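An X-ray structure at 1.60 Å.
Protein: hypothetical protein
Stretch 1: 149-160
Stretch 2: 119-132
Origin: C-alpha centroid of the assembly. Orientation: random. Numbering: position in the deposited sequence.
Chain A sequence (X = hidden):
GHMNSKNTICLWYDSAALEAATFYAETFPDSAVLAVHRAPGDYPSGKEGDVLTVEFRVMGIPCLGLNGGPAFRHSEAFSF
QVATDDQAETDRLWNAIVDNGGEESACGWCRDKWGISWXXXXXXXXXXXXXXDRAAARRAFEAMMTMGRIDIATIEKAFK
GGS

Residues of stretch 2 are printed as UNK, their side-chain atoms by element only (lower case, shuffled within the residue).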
# COMPACT_ATOMS: atom_id res chain seq x y z
N ARG A 149 -15.15 3.55 -21.28
CA ARG A 149 -14.43 4.53 -20.46
C ARG A 149 -15.43 5.18 -19.50
O ARG A 149 -16.54 5.54 -19.90
CB ARG A 149 -13.81 5.59 -21.38
CG ARG A 149 -12.89 6.59 -20.71
CD ARG A 149 -12.33 7.63 -21.68
NE ARG A 149 -13.35 8.09 -22.61
CZ ARG A 149 -14.25 9.04 -22.36
NH1 ARG A 149 -14.27 9.69 -21.20
NH2 ARG A 149 -15.15 9.35 -23.29
N ILE A 150 -15.04 5.34 -18.24
CA ILE A 150 -15.96 5.85 -17.22
C ILE A 150 -16.06 7.36 -17.30
O ILE A 150 -15.04 8.04 -17.25
CB ILE A 150 -15.52 5.46 -15.80
CG1 ILE A 150 -15.49 3.93 -15.63
CG2 ILE A 150 -16.44 6.10 -14.74
CD1 ILE A 150 -16.81 3.22 -15.90
N ASP A 151 -17.30 7.86 -17.40
CA ASP A 151 -17.57 9.30 -17.28
C ASP A 151 -18.05 9.60 -15.87
O ASP A 151 -19.14 9.21 -15.46
CB ASP A 151 -18.61 9.76 -18.30
CG ASP A 151 -18.84 11.26 -18.22
OD1 ASP A 151 -18.01 12.01 -18.78
OD2 ASP A 151 -19.78 11.75 -17.57
N ILE A 152 -17.19 10.27 -15.11
CA ILE A 152 -17.39 10.48 -13.68
C ILE A 152 -18.64 11.31 -13.37
O ILE A 152 -19.37 11.01 -12.43
CB ILE A 152 -16.14 11.14 -13.07
CG1 ILE A 152 -14.96 10.16 -13.10
CG2 ILE A 152 -16.42 11.59 -11.62
CD1 ILE A 152 -13.60 10.77 -12.81
N ALA A 153 -18.88 12.35 -14.15
CA ALA A 153 -20.03 13.23 -13.93
C ALA A 153 -21.35 12.47 -14.03
O ALA A 153 -22.28 12.73 -13.26
CB ALA A 153 -20.00 14.40 -14.91
N THR A 154 -21.43 11.52 -14.96
CA THR A 154 -22.64 10.74 -15.17
C THR A 154 -22.87 9.80 -13.99
O THR A 154 -24.00 9.59 -13.55
CB THR A 154 -22.54 9.93 -16.47
OG1 THR A 154 -22.47 10.82 -17.60
CG2 THR A 154 -23.80 9.11 -16.71
N ILE A 155 -21.79 9.21 -13.49
CA ILE A 155 -21.87 8.36 -12.31
C ILE A 155 -22.41 9.15 -11.12
O ILE A 155 -23.27 8.66 -10.38
CB ILE A 155 -20.48 7.74 -11.98
CG1 ILE A 155 -20.07 6.75 -13.08
CG2 ILE A 155 -20.51 7.05 -10.62
CD1 ILE A 155 -21.04 5.58 -13.30
N GLU A 156 -21.93 10.37 -10.96
CA GLU A 156 -22.31 11.20 -9.83
C GLU A 156 -23.80 11.57 -9.89
O GLU A 156 -24.46 11.62 -8.86
CB GLU A 156 -21.44 12.46 -9.78
CG GLU A 156 -20.00 12.17 -9.37
CD GLU A 156 -19.08 13.37 -9.46
OE1 GLU A 156 -19.15 14.13 -10.45
OE2 GLU A 156 -18.29 13.56 -8.52
N LYS A 157 -24.30 11.79 -11.10
CA LYS A 157 -25.70 12.16 -11.33
C LYS A 157 -26.62 10.98 -11.02
O LYS A 157 -27.66 11.13 -10.39
CB LYS A 157 -25.91 12.62 -12.78
CG LYS A 157 -25.12 13.87 -13.19
CD LYS A 157 -25.50 14.36 -14.61
CE LYS A 157 -24.32 14.33 -15.62
NZ LYS A 157 -24.56 13.41 -16.78
N ALA A 158 -26.22 9.79 -11.47
CA ALA A 158 -26.98 8.58 -11.21
C ALA A 158 -27.02 8.28 -9.72
O ALA A 158 -28.07 7.95 -9.17
CB ALA A 158 -26.39 7.41 -11.98
N PHE A 159 -25.88 8.42 -9.06
CA PHE A 159 -25.77 8.17 -7.63
C PHE A 159 -26.67 9.11 -6.83
O PHE A 159 -27.34 8.68 -5.89
CB PHE A 159 -24.32 8.34 -7.15
CG PHE A 159 -24.12 7.95 -5.72
CD1 PHE A 159 -24.06 6.62 -5.36
CD2 PHE A 159 -24.03 8.93 -4.73
CE1 PHE A 159 -23.89 6.24 -4.04
CE2 PHE A 159 -23.86 8.56 -3.41
CZ PHE A 159 -23.78 7.22 -3.06
N LYS A 160 -26.68 10.37 -7.22
CA LYS A 160 -27.49 11.39 -6.57
C LYS A 160 -28.97 11.11 -6.81
O LYS A 160 -29.79 11.30 -5.91
CB LYS A 160 -27.11 12.78 -7.10
CG LYS A 160 -27.81 13.94 -6.40
CD LYS A 160 -27.06 15.25 -6.60
CE LYS A 160 -25.88 15.35 -5.64
NZ LYS A 160 -25.08 16.60 -5.86
N UNK A 119 -8.27 -2.06 -15.47
CA UNK A 119 -9.47 -1.30 -15.16
C UNK A 119 -9.04 0.11 -14.77
O UNK A 119 -8.21 0.28 -13.89
c UNK A 119 -10.78 -3.31 -14.25
c UNK A 119 -10.23 -1.92 -14.00
n UNK A 119 -10.87 -4.98 -12.47
c UNK A 119 -11.40 -3.86 -12.98
o UNK A 119 -12.34 -3.26 -12.46
N UNK A 120 -9.56 1.12 -15.46
CA UNK A 120 -9.31 2.50 -15.12
C UNK A 120 -10.58 2.98 -14.43
O UNK A 120 -11.59 3.25 -15.08
c UNK A 120 -7.85 2.68 -17.21
c UNK A 120 -6.60 2.35 -16.48
c UNK A 120 -8.97 3.35 -16.37
c UNK A 120 -8.61 4.76 -15.95
N UNK A 121 -10.52 2.98 -13.10
CA UNK A 121 -11.70 3.04 -12.24
C UNK A 121 -11.66 4.26 -11.33
O UNK A 121 -10.94 4.28 -10.34
c UNK A 121 -13.08 1.66 -10.60
o UNK A 121 -11.72 0.61 -12.20
c UNK A 121 -11.76 1.77 -11.37
N UNK A 122 -12.42 5.30 -11.67
CA UNK A 122 -12.47 6.48 -10.80
C UNK A 122 -12.82 6.12 -9.36
O UNK A 122 -13.71 5.30 -9.14
c UNK A 122 -13.56 7.32 -11.45
c UNK A 122 -13.50 6.94 -12.87
c UNK A 122 -13.24 5.46 -12.87
N UNK A 123 -12.12 6.69 -8.37
CA UNK A 123 -12.46 6.42 -6.97
C UNK A 123 -13.94 6.75 -6.69
O UNK A 123 -14.57 6.12 -5.85
c UNK A 123 -10.17 6.61 -5.86
c UNK A 123 -7.09 6.81 -5.04
n UNK A 123 -7.19 7.86 -5.84
c UNK A 123 -11.55 7.21 -6.03
c UNK A 123 -9.49 6.93 -4.51
n UNK A 123 -5.91 6.23 -4.90
n UNK A 123 -8.15 6.35 -4.40
N UNK A 124 -14.46 7.75 -7.39
CA UNK A 124 -15.88 8.14 -7.29
C UNK A 124 -16.82 6.94 -7.56
O UNK A 124 -17.83 6.76 -6.86
c UNK A 124 -16.19 9.32 -8.28
c UNK A 124 -15.52 10.59 -7.84
c UNK A 124 -17.71 9.54 -8.44
N UNK A 125 -16.47 6.13 -8.55
CA UNK A 125 -17.26 4.95 -8.91
C UNK A 125 -17.17 3.86 -7.85
O UNK A 125 -18.19 3.30 -7.45
c UNK A 125 -16.90 2.79 -12.15
c UNK A 125 -17.48 3.15 -10.79
c UNK A 125 -18.99 3.35 -10.85
c UNK A 125 -16.79 4.41 -10.27
N UNK A 126 -15.96 3.54 -7.41
CA UNK A 126 -15.77 2.49 -6.41
C UNK A 126 -16.52 2.78 -5.11
O UNK A 126 -17.14 1.89 -4.52
o UNK A 126 -13.64 1.82 -7.24
c UNK A 126 -14.29 2.32 -6.10
N UNK A 127 -16.47 4.02 -4.67
CA UNK A 127 -17.14 4.43 -3.45
C UNK A 127 -18.66 4.41 -3.60
O UNK A 127 -19.37 4.04 -2.67
c UNK A 127 -15.19 5.80 -2.65
c UNK A 127 -14.71 7.16 -2.23
c UNK A 127 -16.65 5.80 -3.02
o UNK A 127 -14.73 7.43 -1.01
o UNK A 127 -14.33 7.96 -3.12
N UNK A 128 -19.14 4.76 -4.79
CA UNK A 128 -20.57 4.75 -5.08
C UNK A 128 -21.17 3.35 -4.98
O UNK A 128 -22.20 3.17 -4.35
c UNK A 128 -20.83 5.34 -6.46
N UNK A 129 -20.50 2.36 -5.57
CA UNK A 129 -20.97 0.99 -5.62
C UNK A 129 -20.93 0.26 -4.26
O UNK A 129 -21.71 -0.67 -4.03
c UNK A 129 -19.47 0.29 -9.13
c UNK A 129 -20.13 0.19 -6.68
c UNK A 129 -20.52 0.65 -8.08
c UNK A 129 -20.31 -1.31 -6.53
N UNK A 130 -20.03 0.69 -3.39
CA UNK A 130 -19.86 0.06 -2.07
C UNK A 130 -20.61 0.81 -0.98
O UNK A 130 -20.47 0.47 0.20
c UNK A 130 -18.38 -0.03 -1.73
N UNK A 131 -21.39 1.82 -1.36
CA UNK A 131 -22.09 2.68 -0.41
C UNK A 131 -23.12 1.90 0.40
O UNK A 131 -23.78 1.01 -0.13
o UNK A 131 -23.48 4.69 -0.26
c UNK A 131 -22.79 3.83 -1.15
N UNK A 132 -23.26 2.22 1.69
CA UNK A 132 -24.32 1.63 2.52
C UNK A 132 -25.70 2.12 2.09
O UNK A 132 -26.69 1.45 2.38
c UNK A 132 -23.98 2.11 3.93
c UNK A 132 -23.22 3.37 3.72
c UNK A 132 -22.45 3.19 2.44
O HOH W 1 -12.37 4.11 -17.53

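Position 119 carries three carbons in a row, the third bearing one oxygen and one nitrogen, and lies out of reach of stretch 1; a terminal amide on this length of chain is glutamine, Q119. Position 120 has four carbons, forked at the first with one arm two carbons long. Its CA-to-CB bond points sideways, and its side chain makes no contact within 4.5 Å of stretch 1, but its backbone O lies 4.0 Å from I150 CG1. The fork makes it I120, and a water bridges the two stretches here, donating to I120 O (2.7 Å from the water O) and accepting from I150 N (3.0 Å from the water O).

At position 121 one carbon carries an oxygen and a carbon, its CA-to-CB bond pointing away from stretch 1: T121. The three carbons of position 122 close a ring onto the backbone nitrogen and pack on I150 and I152, so this is P122, placed at the N-cap of the helix that follows. Its CG lies 3.6 Å from I150 CG2 and 3.5 Å from I152 CG1.

Position 123, with three carbons, a nitrogen and a carbon carrying two more nitrogens, is R123; its CA-to-CB bond points away, and NH1 and NH2 are hydrogen-bonded elsewhere in the structure. Position 124 has one carbon bearing two others and touches I152, I155 and E156: a valine, V124. Its CG1 approaches E156 CG (3.6 Å), I152 CG2 (4.0 Å) and I155 CG2 (4.3 Å). Four carbons forked at the second, packed on I150 and I155, identify position 125 as L125, whose CD2 meets I150 CD1 at 3.8 Å and whose CD1 meets I155 CD1 at 3.9 Å.

Position 126, one carbon then an oxygen, is S126, and position 127, three carbons ending in two oxygens, is E127; neither side chain touches stretch 1. A lone carbon at position 128, against F159, gives A128: its CB lies 3.6 Å from F159 CD1, and its O is 3.5 Å from F159 CE1. Position 129, four carbons forked at the first with one two-carbon arm, is I129, and the single carbon of position 130 is A130; both stay clear. At position 131 a carbon then an oxygen, beside F159, give S131, with OG 3.8 Å from F159 CZ at the ring edge. Position 132 closes three carbons onto its nitrogen, P132, without contact.

The contact is mainly apolar, burying 505 Å² with no direct hydrogen bond between the stretches. The helix axes lie at 22°, 9.7 Å apart at closest approach. I152, I155 and F159 recur about once per turn: I152 packs on P122 and V124, I155 on V124 and L125, F159 on A128; I150, before the helix, adds contacts to P122 and L125. D151 caps its own helix, its OD2 accepting from T154 N at 3.1 Å.

Stretch 2 119-132: QITPRVLSEAIASP
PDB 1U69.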